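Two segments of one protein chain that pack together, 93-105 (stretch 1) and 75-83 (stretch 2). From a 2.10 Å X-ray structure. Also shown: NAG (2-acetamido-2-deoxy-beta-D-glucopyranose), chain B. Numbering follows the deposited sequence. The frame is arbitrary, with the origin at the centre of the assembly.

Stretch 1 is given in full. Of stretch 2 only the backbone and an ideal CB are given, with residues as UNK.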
# COMPACT_ATOMS: atom_id res chain seq x y z
N ALA A 93 4.98 -0.43 8.06
CA ALA A 93 4.29 0.25 9.15
C ALA A 93 3.74 1.60 8.72
O ALA A 93 4.42 2.37 8.03
CB ALA A 93 5.23 0.42 10.33
N LEU A 94 2.50 1.88 9.11
CA LEU A 94 1.89 3.18 8.85
C LEU A 94 2.67 4.30 9.53
O LEU A 94 3.20 4.11 10.62
CB LEU A 94 0.44 3.19 9.32
CG LEU A 94 -0.53 2.30 8.55
CD1 LEU A 94 -1.91 2.35 9.18
CD2 LEU A 94 -0.58 2.73 7.09
N PRO A 95 2.73 5.47 8.88
CA PRO A 95 3.41 6.61 9.51
C PRO A 95 2.56 7.20 10.63
O PRO A 95 1.37 6.90 10.72
CB PRO A 95 3.57 7.60 8.36
CG PRO A 95 2.42 7.31 7.47
CD PRO A 95 2.20 5.82 7.55
N ASP A 96 3.17 8.02 11.48
CA ASP A 96 2.42 8.71 12.53
C ASP A 96 1.43 9.68 11.91
O ASP A 96 1.72 10.31 10.89
CB ASP A 96 3.37 9.45 13.47
CG ASP A 96 4.39 8.53 14.12
OD1 ASP A 96 5.60 8.85 14.07
OD2 ASP A 96 3.98 7.48 14.67
N ASN A 97 0.25 9.79 12.52
CA ASN A 97 -0.82 10.65 12.02
C ASN A 97 -1.12 10.42 10.54
O ASN A 97 -1.06 11.34 9.73
CB ASN A 97 -0.48 12.13 12.26
CG ASN A 97 -0.64 12.53 13.71
OD1 ASN A 97 -1.49 11.99 14.42
ND2 ASN A 97 0.16 13.49 14.15
N PHE A 98 -1.44 9.17 10.21
CA PHE A 98 -1.69 8.78 8.83
C PHE A 98 -2.93 9.45 8.27
O PHE A 98 -4.02 9.34 8.83
CB PHE A 98 -1.82 7.26 8.73
CG PHE A 98 -2.12 6.77 7.34
CD1 PHE A 98 -1.21 6.94 6.32
CD2 PHE A 98 -3.32 6.12 7.07
CE1 PHE A 98 -1.49 6.48 5.04
CE2 PHE A 98 -3.60 5.67 5.80
CZ PHE A 98 -2.68 5.85 4.78
N TYR A 99 -2.76 10.17 7.17
CA TYR A 99 -3.86 10.76 6.42
C TYR A 99 -3.93 10.08 5.06
O TYR A 99 -3.00 10.20 4.26
CB TYR A 99 -3.68 12.28 6.29
CG TYR A 99 -4.62 12.96 5.31
CD1 TYR A 99 -5.97 12.66 5.29
CD2 TYR A 99 -4.15 13.93 4.43
CE1 TYR A 99 -6.83 13.29 4.40
CE2 TYR A 99 -5.00 14.57 3.55
CZ TYR A 99 -6.34 14.25 3.54
OH TYR A 99 -7.19 14.88 2.65
N GLY A 100 -5.01 9.36 4.82
CA GLY A 100 -5.13 8.60 3.58
C GLY A 100 -5.99 7.36 3.71
O GLY A 100 -6.89 7.33 4.54
N CYS A 101 -5.71 6.34 2.91
CA CYS A 101 -6.57 5.15 2.90
C CYS A 101 -5.84 3.82 2.78
O CYS A 101 -4.80 3.71 2.12
CB CYS A 101 -7.59 5.26 1.76
SG CYS A 101 -8.82 6.56 2.00
N LEU A 102 -6.41 2.81 3.42
CA LEU A 102 -5.97 1.42 3.29
C LEU A 102 -6.98 0.68 2.43
O LEU A 102 -8.14 0.52 2.81
CB LEU A 102 -5.86 0.75 4.66
CG LEU A 102 -4.99 1.44 5.71
CD1 LEU A 102 -5.05 0.66 7.02
CD2 LEU A 102 -3.56 1.56 5.22
N HIS A 103 -6.53 0.22 1.27
CA HIS A 103 -7.41 -0.48 0.35
C HIS A 103 -6.97 -1.91 0.13
O HIS A 103 -6.01 -2.18 -0.60
CB HIS A 103 -7.48 0.26 -0.99
CG HIS A 103 -8.59 -0.21 -1.88
ND1 HIS A 103 -8.86 0.38 -3.09
CD2 HIS A 103 -9.49 -1.21 -1.73
CE1 HIS A 103 -9.89 -0.24 -3.66
NE2 HIS A 103 -10.28 -1.21 -2.85
N ALA A 104 -7.68 -2.84 0.75
CA ALA A 104 -7.43 -4.26 0.57
C ALA A 104 -8.41 -4.83 -0.45
O ALA A 104 -9.62 -4.61 -0.35
CB ALA A 104 -7.54 -5.00 1.88
N PHE A 105 -7.88 -5.56 -1.42
CA PHE A 105 -8.69 -6.10 -2.51
C PHE A 105 -8.36 -7.57 -2.76
O PHE A 105 -7.28 -8.04 -2.41
CB PHE A 105 -8.47 -5.28 -3.79
CG PHE A 105 -7.03 -5.16 -4.21
CD1 PHE A 105 -6.49 -6.04 -5.13
CD2 PHE A 105 -6.23 -4.16 -3.69
CE1 PHE A 105 -5.16 -5.93 -5.52
CE2 PHE A 105 -4.90 -4.04 -4.08
CZ PHE A 105 -4.37 -4.93 -4.99
N UNK A 75 -2.86 -10.16 9.59
CA UNK A 75 -2.05 -8.96 9.51
C UNK A 75 -2.87 -7.76 9.06
O UNK A 75 -2.61 -6.64 9.48
CB UNK A 75 -0.87 -9.18 8.56
N UNK A 76 -3.87 -8.01 8.21
CA UNK A 76 -4.75 -6.94 7.75
C UNK A 76 -5.60 -6.39 8.89
O UNK A 76 -5.74 -5.18 9.05
CB UNK A 76 -5.65 -7.44 6.62
N UNK A 77 -6.18 -7.31 9.67
CA UNK A 77 -6.99 -6.92 10.81
C UNK A 77 -6.17 -6.18 11.86
O UNK A 77 -6.61 -5.17 12.40
CB UNK A 77 -7.65 -8.15 11.43
N UNK A 78 -4.96 -6.68 12.12
CA UNK A 78 -4.07 -5.96 13.03
C UNK A 78 -3.69 -4.58 12.49
O UNK A 78 -3.52 -3.63 13.25
CB UNK A 78 -2.81 -6.78 13.28
N UNK A 79 -3.55 -4.48 11.17
CA UNK A 79 -3.21 -3.21 10.53
C UNK A 79 -4.34 -2.20 10.73
O UNK A 79 -4.09 -1.05 11.09
CB UNK A 79 -2.93 -3.41 9.04
N UNK A 80 -5.57 -2.65 10.50
CA UNK A 80 -6.75 -1.82 10.72
C UNK A 80 -6.91 -1.40 12.19
O UNK A 80 -7.20 -0.24 12.47
CB UNK A 80 -8.00 -2.57 10.26
N UNK A 81 -6.73 -2.35 13.10
CA UNK A 81 -6.95 -2.07 14.52
C UNK A 81 -5.73 -1.49 15.22
O UNK A 81 -5.77 -1.20 16.41
CB UNK A 81 -7.38 -3.35 15.24
N UNK A 82 -4.65 -1.33 14.46
CA UNK A 82 -3.39 -0.81 14.98
C UNK A 82 -2.91 -1.62 16.19
O UNK A 82 -2.68 -1.10 17.28
CB UNK A 82 -3.55 0.66 15.36
N UNK A 83 -2.80 -2.93 15.96
CA UNK A 83 -2.22 -3.88 16.90
C UNK A 83 -0.88 -4.35 16.33
O UNK A 83 -0.80 -4.68 15.15
CB UNK A 83 -3.16 -5.06 17.15
C1 NAG B . -0.82 -14.85 8.26
C2 NAG B . -1.52 -15.99 8.97
C3 NAG B . -0.95 -16.14 10.37
C4 NAG B . 0.56 -16.31 10.32
C5 NAG B . 1.22 -15.25 9.43
C6 NAG B . 2.67 -15.55 9.14
C7 NAG B . -3.79 -16.48 8.20
C8 NAG B . -5.25 -16.17 8.35
N2 NAG B . -2.96 -15.81 9.00
O3 NAG B . -1.56 -17.27 10.98
O4 NAG B . 1.13 -16.12 11.62
O5 NAG B . 0.56 -15.14 8.15
O6 NAG B . 3.28 -14.52 8.37
O7 NAG B . -3.38 -17.31 7.38

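The backbone of stretch 2 is helical from position 75, running nearly antiparallel to strand 100-105 (163° between axes, closest approach 10.8 Å). Stretch 1 offers it mainly carbon: L94, L102 and A104 all point CA-to-CB toward the helix.

At position 75 the ideal CB has nothing of stretch 1 within 5.5 Å, so the strand sets no preference. The sugar lies on this side, which would suit a polar or aromatic residue. It is H75: NAG C1 lies over one face of its ring, and its CE1 comes to 3.2 Å from NAG O6.

Position 76 sends its CB sideways, with its CA 8.1 Å from that of A104. A104 offers only a methyl, so a side chain long enough to cross the gap is needed; leucine, isoleucine or methionine would suit. L76, with chi1 t and chi2 p, places CD2 3.7 Å from A104 CB.

Positions 77 and 78 are out of reach of stretch 1, and many helix-compatible residues, polar ones included, would fit. They are N77 and N78, each with ND2 hydrogen-bonded to a residue just beyond the stretch.

Position 79 has two leucines of stretch 1 within reach, L94 and L102. The CA of position 79 is 8.3 Å from L94 CA, and its ideal CB is 5.0 Å from L102 CD1. CB leaves sideways, so a branched aliphatic chain or methionine could bend into the space. L79 (t, p) does so: its CD1 lies 4.0 Å from L94 CG and its CG 4.0 Å from L102 CD1. The helix continues through L79 N to H75 O, 2.9 Å.

At position 80 the ideal CB stands 5.4 Å from L102 CD1, again sideways. A large apolar group, aliphatic or aromatic, would reach that methyl. F80 (chi1 m) brings CD1 to 3.6 Å from L102 CD1, which sits at the ring edge, near its plane.

Position 81 is out of reach of stretch 1, and a polar residue is reasonable; it is N81.

Position 82 has positive phi (54/55), the first departure from helical angles, which favours glycine or asparagine but does not exclude others. Stretch 1 has no atom close to the ideal CB, yet the carbonyl of F98 is an acceptor for a long donor. R82, extended beyond chi1 (m), brings NH2 to 4.5 Å from F98 CB. A water bridges the two residues, accepting from R82 NH2 (2.7 Å) and donating to F98 O (2.6 Å).

Position 83, with extended angles (-110/133), is out of reach, and a beta-branched residue suits them. It is V83, whose N bonds to N78 O at 2.9 Å.

Stretch 2 75-83: HLNNLFNRV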
# COMPACT_ATOMS: atom_id res chain seq x y z
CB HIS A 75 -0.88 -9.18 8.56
CG HIS A 75 0.11 -10.20 9.04
ND1 HIS A 75 0.91 -10.92 8.18
CD2 HIS A 75 0.42 -10.62 10.29
CE1 HIS A 75 1.68 -11.74 8.88
NE2 HIS A 75 1.40 -11.58 10.16
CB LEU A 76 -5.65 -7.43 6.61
CG LEU A 76 -6.61 -6.38 6.04
CD1 LEU A 76 -5.83 -5.24 5.40
CD2 LEU A 76 -7.57 -7.01 5.04
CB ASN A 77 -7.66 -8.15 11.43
CG ASN A 77 -8.74 -8.73 10.54
OD1 ASN A 77 -9.38 -8.01 9.77
ND2 ASN A 77 -8.96 -10.04 10.64
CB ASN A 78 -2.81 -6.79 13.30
CG ASN A 78 -3.09 -8.00 14.15
OD1 ASN A 78 -4.06 -8.03 14.91
ND2 ASN A 78 -2.25 -9.02 14.02
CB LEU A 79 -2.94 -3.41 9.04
CG LEU A 79 -2.52 -2.18 8.25
CD1 LEU A 79 -1.19 -1.64 8.76
CD2 LEU A 79 -2.43 -2.49 6.76
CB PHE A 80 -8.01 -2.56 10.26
CG PHE A 80 -8.19 -2.59 8.77
CD1 PHE A 80 -7.69 -1.57 7.98
CD2 PHE A 80 -8.86 -3.64 8.16
CE1 PHE A 80 -7.86 -1.59 6.60
CE2 PHE A 80 -9.03 -3.67 6.79
CZ PHE A 80 -8.53 -2.64 6.01
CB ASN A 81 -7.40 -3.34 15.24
CG ASN A 81 -8.71 -3.87 14.71
OD1 ASN A 81 -9.60 -3.10 14.35
ND2 ASN A 81 -8.84 -5.19 14.64
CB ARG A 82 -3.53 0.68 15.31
CG ARG A 82 -3.76 1.47 14.03
CD ARG A 82 -4.04 2.94 14.24
NE ARG A 82 -4.28 3.58 12.94
CZ ARG A 82 -4.55 4.87 12.77
NH1 ARG A 82 -4.60 5.69 13.81
NH2 ARG A 82 -4.75 5.33 11.54
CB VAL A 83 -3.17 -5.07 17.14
CG1 VAL A 83 -2.46 -6.19 17.88
CG2 VAL A 83 -4.42 -4.63 17.88
O HOH W 1 -4.63 8.02 11.01
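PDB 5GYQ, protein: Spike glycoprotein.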